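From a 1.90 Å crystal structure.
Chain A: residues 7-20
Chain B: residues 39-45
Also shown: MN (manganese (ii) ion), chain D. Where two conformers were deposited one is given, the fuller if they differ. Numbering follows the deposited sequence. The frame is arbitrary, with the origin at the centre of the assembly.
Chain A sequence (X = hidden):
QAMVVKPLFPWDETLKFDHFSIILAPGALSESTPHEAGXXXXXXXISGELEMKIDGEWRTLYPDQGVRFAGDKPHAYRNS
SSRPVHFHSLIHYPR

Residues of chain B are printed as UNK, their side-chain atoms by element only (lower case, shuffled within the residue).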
ATOM      1  N   PRO A   7       4.169  -1.444  11.361  1.00 41.71           N
ATOM      2  CA  PRO A   7       4.913  -1.232  10.118  1.00 40.64           C
ATOM      3  C   PRO A   7       4.748  -2.455   9.194  1.00 39.31           C
ATOM      4  O   PRO A   7       4.849  -3.587   9.673  1.00 37.77           O
ATOM      5  CB  PRO A   7       6.358  -1.127  10.597  1.00 42.53           C
ATOM      6  CG  PRO A   7       6.398  -1.971  11.827  1.00 45.10           C
ATOM      7  CD  PRO A   7       5.061  -1.790  12.488  1.00 44.73           C
ATOM      8  N   LEU A   8       4.458  -2.242   7.911  1.00 35.79           N
ATOM      9  CA  LEU A   8       4.313  -3.384   6.988  1.00 37.40           C
ATOM     10  C   LEU A   8       5.673  -3.924   6.579  1.00 35.21           C
ATOM     11  O   LEU A   8       5.831  -5.091   6.273  1.00 38.06           O
ATOM     12  CB  LEU A   8       3.488  -3.006   5.756  1.00 38.30           C
ATOM     13  CG  LEU A   8       1.979  -3.015   5.969  1.00 41.17           C
ATOM     14  CD1 LEU A   8       1.255  -2.222   4.893  1.00 43.03           C
ATOM     15  CD2 LEU A   8       1.453  -4.443   6.023  1.00 44.35           C
ATOM     16  N   PHE A   9       6.641  -3.032   6.531  1.00 33.46           N
ATOM     17  CA  PHE A   9       7.993  -3.354   6.181  1.00 32.77           C
ATOM     18  C   PHE A   9       8.838  -2.532   7.120  1.00 32.77           C
ATOM     19  O   PHE A   9       8.373  -1.499   7.600  1.00 31.31           O
ATOM     20  CB  PHE A   9       8.268  -2.948   4.740  1.00 31.81           C
ATOM     21  CG  PHE A   9       7.433  -3.680   3.746  1.00 31.99           C
ATOM     22  CD1 PHE A   9       7.793  -4.960   3.334  1.00 33.55           C
ATOM     23  CD2 PHE A   9       6.278  -3.106   3.216  1.00 31.08           C
ATOM     24  CE1 PHE A   9       7.012  -5.657   2.423  1.00 32.85           C
ATOM     25  CE2 PHE A   9       5.496  -3.799   2.296  1.00 31.23           C
ATOM     26  CZ  PHE A   9       5.866  -5.070   1.903  1.00 32.21           C
ATOM     27  N   PRO A  10      10.054  -2.997   7.423  1.00 34.90           N
ATOM     28  CA  PRO A  10      10.875  -2.139   8.269  1.00 36.17           C
ATOM     29  C   PRO A  10      11.304  -0.906   7.460  1.00 36.02           C
ATOM     30  O   PRO A  10      11.133  -0.859   6.226  1.00 34.11           O
ATOM     31  CB  PRO A  10      12.089  -3.011   8.616  1.00 37.98           C
ATOM     32  CG  PRO A  10      12.092  -4.131   7.616  1.00 38.49           C
ATOM     33  CD  PRO A  10      10.670  -4.310   7.169  1.00 36.51           C
ATOM     34  N   TRP A  11      11.766   0.102   8.182  1.00 35.87           N
ATOM     35  CA  TRP A  11      12.310   1.307   7.597  1.00 37.42           C
ATOM     36  C   TRP A  11      13.232   0.937   6.427  1.00 36.08           C
ATOM     37  O   TRP A  11      14.063   0.057   6.558  1.00 36.26           O
ATOM     38  CB  TRP A  11      13.061   2.067   8.690  1.00 39.76           C
ATOM     39  CG  TRP A  11      14.143   2.916   8.195  1.00 43.44           C
ATOM     40  CD1 TRP A  11      15.489   2.676   8.288  1.00 45.00           C
ATOM     41  CD2 TRP A  11      13.997   4.130   7.490  1.00 43.49           C
ATOM     42  NE1 TRP A  11      16.184   3.690   7.696  1.00 46.98           N
ATOM     43  CE2 TRP A  11      15.287   4.599   7.194  1.00 45.89           C
ATOM     44  CE3 TRP A  11      12.900   4.874   7.080  1.00 43.42           C
ATOM     45  CZ2 TRP A  11      15.506   5.789   6.522  1.00 48.63           C
ATOM     46  CZ3 TRP A  11      13.120   6.053   6.402  1.00 46.76           C
ATOM     47  CH2 TRP A  11      14.409   6.498   6.127  1.00 48.41           C
ATOM     48  N   ASP A  12      13.055   1.610   5.296  1.00 35.04           N
ATOM     49  CA  ASP A  12      13.793   1.325   4.077  1.00 35.92           C
ATOM     50  C   ASP A  12      14.791   2.458   3.833  1.00 36.33           C
ATOM     51  O   ASP A  12      14.417   3.506   3.320  1.00 35.34           O
ATOM     52  CB  ASP A  12      12.787   1.215   2.924  1.00 34.94           C
ATOM     53  CG  ASP A  12      13.379   0.613   1.668  1.00 35.62           C
ATOM     54  OD1 ASP A  12      14.556   0.889   1.346  1.00 35.40           O
ATOM     55  OD2 ASP A  12      12.627  -0.114   0.976  1.00 35.18           O
ATOM     56  N   GLU A  13      16.058   2.210   4.159  0.50 37.70           N
ATOM     57  CA  GLU A  13      17.118   3.222   4.051  0.50 40.38           C
ATOM     58  C   GLU A  13      17.385   3.693   2.622  0.50 40.09           C
ATOM     59  O   GLU A  13      17.607   4.882   2.384  0.50 41.15           O
ATOM     60  CB  GLU A  13      18.411   2.685   4.676  0.50 42.34           C
ATOM     61  CG  GLU A  13      19.546   3.689   4.719  0.50 44.91           C
ATOM     62  CD  GLU A  13      20.752   3.180   5.493  0.50 47.10           C
ATOM     63  OE1 GLU A  13      21.757   3.917   5.576  0.50 49.08           O
ATOM     64  OE2 GLU A  13      20.693   2.047   6.020  0.50 47.18           O
ATOM     65  N   THR A  14      17.362   2.752   1.686  1.00 39.22           N
ATOM     66  CA  THR A  14      17.590   3.040   0.273  1.00 40.58           C
ATOM     67  C   THR A  14      16.489   3.886  -0.346  1.00 38.77           C
ATOM     68  O   THR A  14      16.761   4.844  -1.066  1.00 39.85           O
ATOM     69  CB  THR A  14      17.684   1.725  -0.518  1.00 43.45           C
ATOM     70  OG1 THR A  14      18.811   0.981  -0.031  1.00 47.24           O
ATOM     71  CG2 THR A  14      17.861   1.993  -1.994  1.00 46.90           C
ATOM     72  N   LEU A  15      15.244   3.523  -0.071  1.00 35.28           N
ATOM     73  CA  LEU A  15      14.129   4.264  -0.603  1.00 33.71           C
ATOM     74  C   LEU A  15      13.688   5.439   0.286  1.00 33.69           C
ATOM     75  O   LEU A  15      12.869   6.238  -0.167  1.00 33.86           O
ATOM     76  CB  LEU A  15      12.943   3.322  -0.834  1.00 33.22           C
ATOM     77  CG  LEU A  15      13.157   2.187  -1.843  1.00 34.02           C
ATOM     78  CD1 LEU A  15      11.872   1.385  -1.974  1.00 33.93           C
ATOM     79  CD2 LEU A  15      13.582   2.726  -3.198  1.00 35.59           C
ATOM     80  N   LYS A  16      14.237   5.549   1.507  1.00 32.50           N
ATOM     81  CA  LYS A  16      13.834   6.579   2.498  1.00 33.73           C
ATOM     82  C   LYS A  16      12.322   6.537   2.560  1.00 31.39           C
ATOM     83  O   LYS A  16      11.638   7.520   2.272  1.00 30.86           O
ATOM     84  CB  LYS A  16      14.334   7.975   2.140  1.00 37.27           C
ATOM     85  CG  LYS A  16      15.832   8.154   2.309  1.00 41.27           C
ATOM     86  CD  LYS A  16      16.221   9.610   2.092  1.00 44.96           C
ATOM     87  CE  LYS A  16      17.688   9.857   2.400  1.00 48.39           C
ATOM     88  NZ  LYS A  16      17.995   9.656   3.844  1.00 49.18           N
ATOM     89  N   PHE A  17      11.820   5.380   2.969  1.00 29.69           N
ATOM     90  CA  PHE A  17      10.399   5.070   2.873  1.00 30.01           C
ATOM     91  C   PHE A  17       9.889   4.206   4.026  1.00 29.41           C
ATOM     92  O   PHE A  17      10.533   3.240   4.414  1.00 28.84           O
ATOM     93  CB  PHE A  17      10.211   4.361   1.511  1.00 31.48           C
ATOM     94  CG  PHE A  17       8.885   3.671   1.323  1.00 31.91           C
ATOM     95  CD1 PHE A  17       7.721   4.402   1.165  1.00 33.42           C
ATOM     96  CD2 PHE A  17       8.817   2.273   1.207  1.00 32.87           C
ATOM     97  CE1 PHE A  17       6.496   3.762   0.958  1.00 33.82           C
ATOM     98  CE2 PHE A  17       7.600   1.635   0.988  1.00 32.82           C
ATOM     99  CZ  PHE A  17       6.439   2.378   0.860  1.00 33.13           C
ATOM    100  N   ASP A  18       8.761   4.625   4.599  1.00 28.84           N
ATOM    101  CA  ASP A  18       8.055   3.882   5.630  1.00 28.90           C
ATOM    102  C   ASP A  18       6.687   3.531   5.074  1.00 27.27           C
ATOM    103  O   ASP A  18       6.132   4.240   4.245  1.00 27.50           O
ATOM    104  CB  ASP A  18       7.909   4.692   6.931  1.00 30.51           C
ATOM    105  CG  ASP A  18       8.967   4.370   7.966  1.00 32.04           C
ATOM    106  OD1 ASP A  18       9.441   3.211   8.025  1.00 33.77           O
ATOM    107  OD2 ASP A  18       9.280   5.275   8.779  1.00 35.03           O
ATOM    108  N   HIS A  19       6.139   2.436   5.559  1.00 27.49           N
ATOM    109  CA  HIS A  19       4.857   1.927   5.093  1.00 27.15           C
ATOM    110  C   HIS A  19       4.181   1.349   6.348  1.00 28.02           C
ATOM    111  O   HIS A  19       4.616   0.324   6.887  1.00 30.05           O
ATOM    112  CB  HIS A  19       5.127   0.831   4.074  1.00 27.69           C
ATOM    113  CG  HIS A  19       3.928   0.393   3.311  1.00 29.07           C
ATOM    114  ND1 HIS A  19       4.020  -0.187   2.068  1.00 30.76           N
ATOM    115  CD2 HIS A  19       2.606   0.509   3.573  1.00 31.31           C
ATOM    116  CE1 HIS A  19       2.804  -0.447   1.615  1.00 32.02           C
ATOM    117  NE2 HIS A  19       1.929  -0.046   2.514  1.00 30.88           N
ATOM    118  N   PHE A  20       3.143   2.026   6.812  1.00 28.77           N
ATOM    119  CA  PHE A  20       2.449   1.647   8.007  1.00 29.01           C
ATOM    120  C   PHE A  20       1.060   1.152   7.706  1.00 28.04           C
ATOM    121  O   PHE A  20       0.405   1.634   6.789  1.00 26.34           O
ATOM    122  CB  PHE A  20       2.315   2.872   8.931  1.00 30.40           C
ATOM    123  CG  PHE A  20       3.621   3.465   9.336  1.00 32.24           C
ATOM    124  CD1 PHE A  20       4.425   2.814  10.274  1.00 34.96           C
ATOM    125  CD2 PHE A  20       4.051   4.673   8.806  1.00 33.11           C
ATOM    126  CE1 PHE A  20       5.644   3.356  10.657  1.00 36.14           C
ATOM    127  CE2 PHE A  20       5.263   5.223   9.189  1.00 34.65           C
ATOM    128  CZ  PHE A  20       6.063   4.563  10.118  1.00 34.93           C
TER
ATOM    129  N   UNK B  39      14.955  -1.642  -9.983  1.00 53.69           N
ATOM    130  CA  UNK B  39      13.570  -1.460  -9.542  1.00 51.16           C
ATOM    131  C   UNK B  39      13.299  -2.295  -8.289  1.00 47.87           C
ATOM    132  O   UNK B  39      13.709  -3.454  -8.211  1.00 46.58           O
ATOM    133  c   UNK B  39      12.568  -1.832 -10.675  1.00 50.65           C
ATOM    134  c   UNK B  39      11.158  -2.040 -10.153  1.00 47.92           C
ATOM    135  c   UNK B  39      12.579  -0.758 -11.757  1.00 52.94           C
ATOM    136  N   UNK B  40      12.623  -1.688  -7.311  1.00 44.85           N
ATOM    137  CA  UNK B  40      12.241  -2.376  -6.083  1.00 42.62           C
ATOM    138  C   UNK B  40      10.720  -2.478  -6.038  1.00 41.02           C
ATOM    139  O   UNK B  40      10.018  -1.481  -6.251  1.00 40.03           O
ATOM    140  c   UNK B  40      14.976  -2.891  -4.897  1.00 47.28           C
ATOM    141  c   UNK B  40      14.273  -1.545  -4.832  1.00 45.67           C
ATOM    142  c   UNK B  40      12.746  -1.636  -4.827  1.00 42.78           C
ATOM    143  c   UNK B  40      12.252  -2.325  -3.557  1.00 41.55           C
ATOM    144  N   UNK B  41      10.230  -3.682  -5.751  1.00 40.00           N
ATOM    145  CA  UNK B  41       8.806  -3.951  -5.656  1.00 38.91           C
ATOM    146  C   UNK B  41       8.409  -4.433  -4.298  1.00 36.27           C
ATOM    147  O   UNK B  41       9.174  -5.135  -3.631  1.00 36.90           O
ATOM    148  c   UNK B  41       7.879  -5.644  -9.032  1.00 44.77           C
ATOM    149  c   UNK B  41       8.368  -5.032  -6.636  1.00 40.37           C
ATOM    150  c   UNK B  41       8.506  -4.633  -8.077  1.00 43.75           C
ATOM    151  o   UNK B  41       6.756  -6.138  -8.768  1.00 42.96           O
ATOM    152  o   UNK B  41       8.521  -5.923 -10.063  1.00 49.42           O
ATOM    153  N   UNK B  42       7.198  -4.056  -3.902  1.00 32.24           N
ATOM    154  CA  UNK B  42       6.610  -4.512  -2.663  1.00 31.83           C
ATOM    155  C   UNK B  42       5.254  -5.083  -3.042  1.00 31.18           C
ATOM    156  O   UNK B  42       4.584  -4.550  -3.923  1.00 31.82           O
ATOM    157  c   UNK B  42       7.569  -2.679  -1.137  1.00 31.82           C
ATOM    158  c   UNK B  42       9.248  -1.251  -1.111  1.00 33.66           C
ATOM    159  c   UNK B  42       8.175  -2.749   0.075  1.00 32.65           C
ATOM    160  n   UNK B  42       8.261  -1.727  -1.857  1.00 32.05           N
ATOM    161  c   UNK B  42       6.346  -3.361  -1.660  1.00 31.08           C
ATOM    162  n   UNK B  42       9.215  -1.851   0.064  1.00 33.19           N
ATOM    163  N   UNK B  43       4.838  -6.139  -2.362  1.00 30.10           N
ATOM    164  CA  UNK B  43       3.525  -6.700  -2.558  1.00 29.53           C
ATOM    165  C   UNK B  43       2.941  -6.909  -1.178  1.00 29.30           C
ATOM    166  O   UNK B  43       3.655  -7.330  -0.261  1.00 29.48           O
ATOM    167  c   UNK B  43       2.267  -8.814  -3.180  1.00 30.25           C
ATOM    168  c   UNK B  43       3.867  -7.781  -4.818  1.00 32.16           C
ATOM    169  c   UNK B  43       3.569  -8.037  -3.343  1.00 31.26           C
ATOM    170  N   UNK B  44       1.667  -6.543  -1.016  1.00 28.02           N
ATOM    171  CA  UNK B  44       0.940  -6.726   0.232  1.00 27.96           C
ATOM    172  C   UNK B  44      -0.404  -7.328  -0.119  1.00 26.65           C
ATOM    173  O   UNK B  44      -1.117  -6.792  -0.982  1.00 26.30           O
ATOM    174  c   UNK B  44       0.612  -5.385   0.959  1.00 28.73           C
ATOM    175  c   UNK B  44       1.849  -4.553   1.134  1.00 30.95           C
ATOM    176  c   UNK B  44      -0.020  -5.683   2.320  1.00 29.51           C
ATOM    177  N   UNK B  45      -0.786  -8.380   0.589  1.00 26.32           N
ATOM    178  CA  UNK B  45      -2.078  -9.027   0.364  1.00 26.23           C
ATOM    179  C   UNK B  45      -3.134  -8.291   1.179  1.00 26.21           C
ATOM    180  O   UNK B  45      -2.929  -7.992   2.354  1.00 26.07           O
ATOM    181  c   UNK B  45      -3.383 -11.191   0.553  1.00 27.19           C
ATOM    182  c   UNK B  45      -0.981 -11.227  -0.131  1.00 27.94           C
ATOM    183  c   UNK B  45      -2.029 -10.519   0.735  1.00 27.17           C
TER
HETATM  184 MN    MN D 201       5.859  -7.141 -10.844  1.00 55.06          MN
HETATM  185  O   HOH W   1      10.501  -1.194   2.362  1.00 33.19           O
HETATM  186  O   HOH W   2       4.680  -7.385 -12.602  1.00 63.83           O

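Position 39 carries three carbons, one bonded to CA and bearing the other two. A fork at CB with two single-carbon arms is valine, so this is Val B39; it lies just ahead of the strand and touches nothing in the chain A stretch.

Position 40 opens the strand with four carbons, forked at the first, one arm two carbons long. Its CA-to-CB bond points toward the chain A stretch, and a methyl lies near Leu A15. The uneven fork names Ile B40, whose CG2 sits 4.1 Å from Leu A15 CD1, an apolar contact at one end of the patch.

Position 41 has three carbons in a row, the third carrying two oxygens: a carboxylate on a two-carbon stem, hence Glu B41. Its CA-to-CB bond points away from the chain A stretch, in step with the alternation along the strand, and Glu B41 OE1 binds the manganese ion MN at 2.5 Å.

At position 42 one carbon leads to a five-membered ring of three carbons and two nitrogens, an imidazole. Its CA-to-CB bond points toward the chain A stretch, and the ring is in contact with Phe A9, Asp A12, Leu A15 and Phe A17. This is His B42, and it gives up more surface to the contact than any other residue here. Its ring edge meets the face of Phe A9, with His B42 CD2 3.6 Å from Phe A9 CE2, while its own face receives the edge of Phe A17 in an offset arrangement. Leu A15 CD1 packs near the ring plane, 3.8 Å from His B42 CE1. His B42 NE2 is 3.9 Å from Asp A12 OD2, too far for a direct hydrogen bond; water 1 bridges them, its O 2.7 Å from His B42 NE2 and donating to Asp A12 OD2 at 2.8 Å.

Position 43 again shows three carbons forked at CB: Val B43. Its CA-to-CB bond points away, but Val B43 O lies 3.8 Å from Phe A9 CZ, at the ring edge.

Position 44 has the same three-carbon fork, now close to Leu A8, Phe A9 and His A19. This is Val B44: Val B44 CG1 is 4.2 Å from Leu A8 CD2, and Val B44 CG2 is 3.9 Å from Phe A9 CE2.

Position 45, three carbons forked at CB, is Val B45, out of reach of the chain A stretch.

The rule is a strand's alternation: 40, 42 and 44 face the chain A stretch, with aliphatic side chains flanking a central imidazole. No direct hydrogen bond crosses between the stretches; packing and one water join them. Asp A12 is held in its own loop, Asp A12 OD1 accepting from Leu A15 N at 3.1 Å, while OD2 meets the water.

Chain B 39-45: VIEHVVV
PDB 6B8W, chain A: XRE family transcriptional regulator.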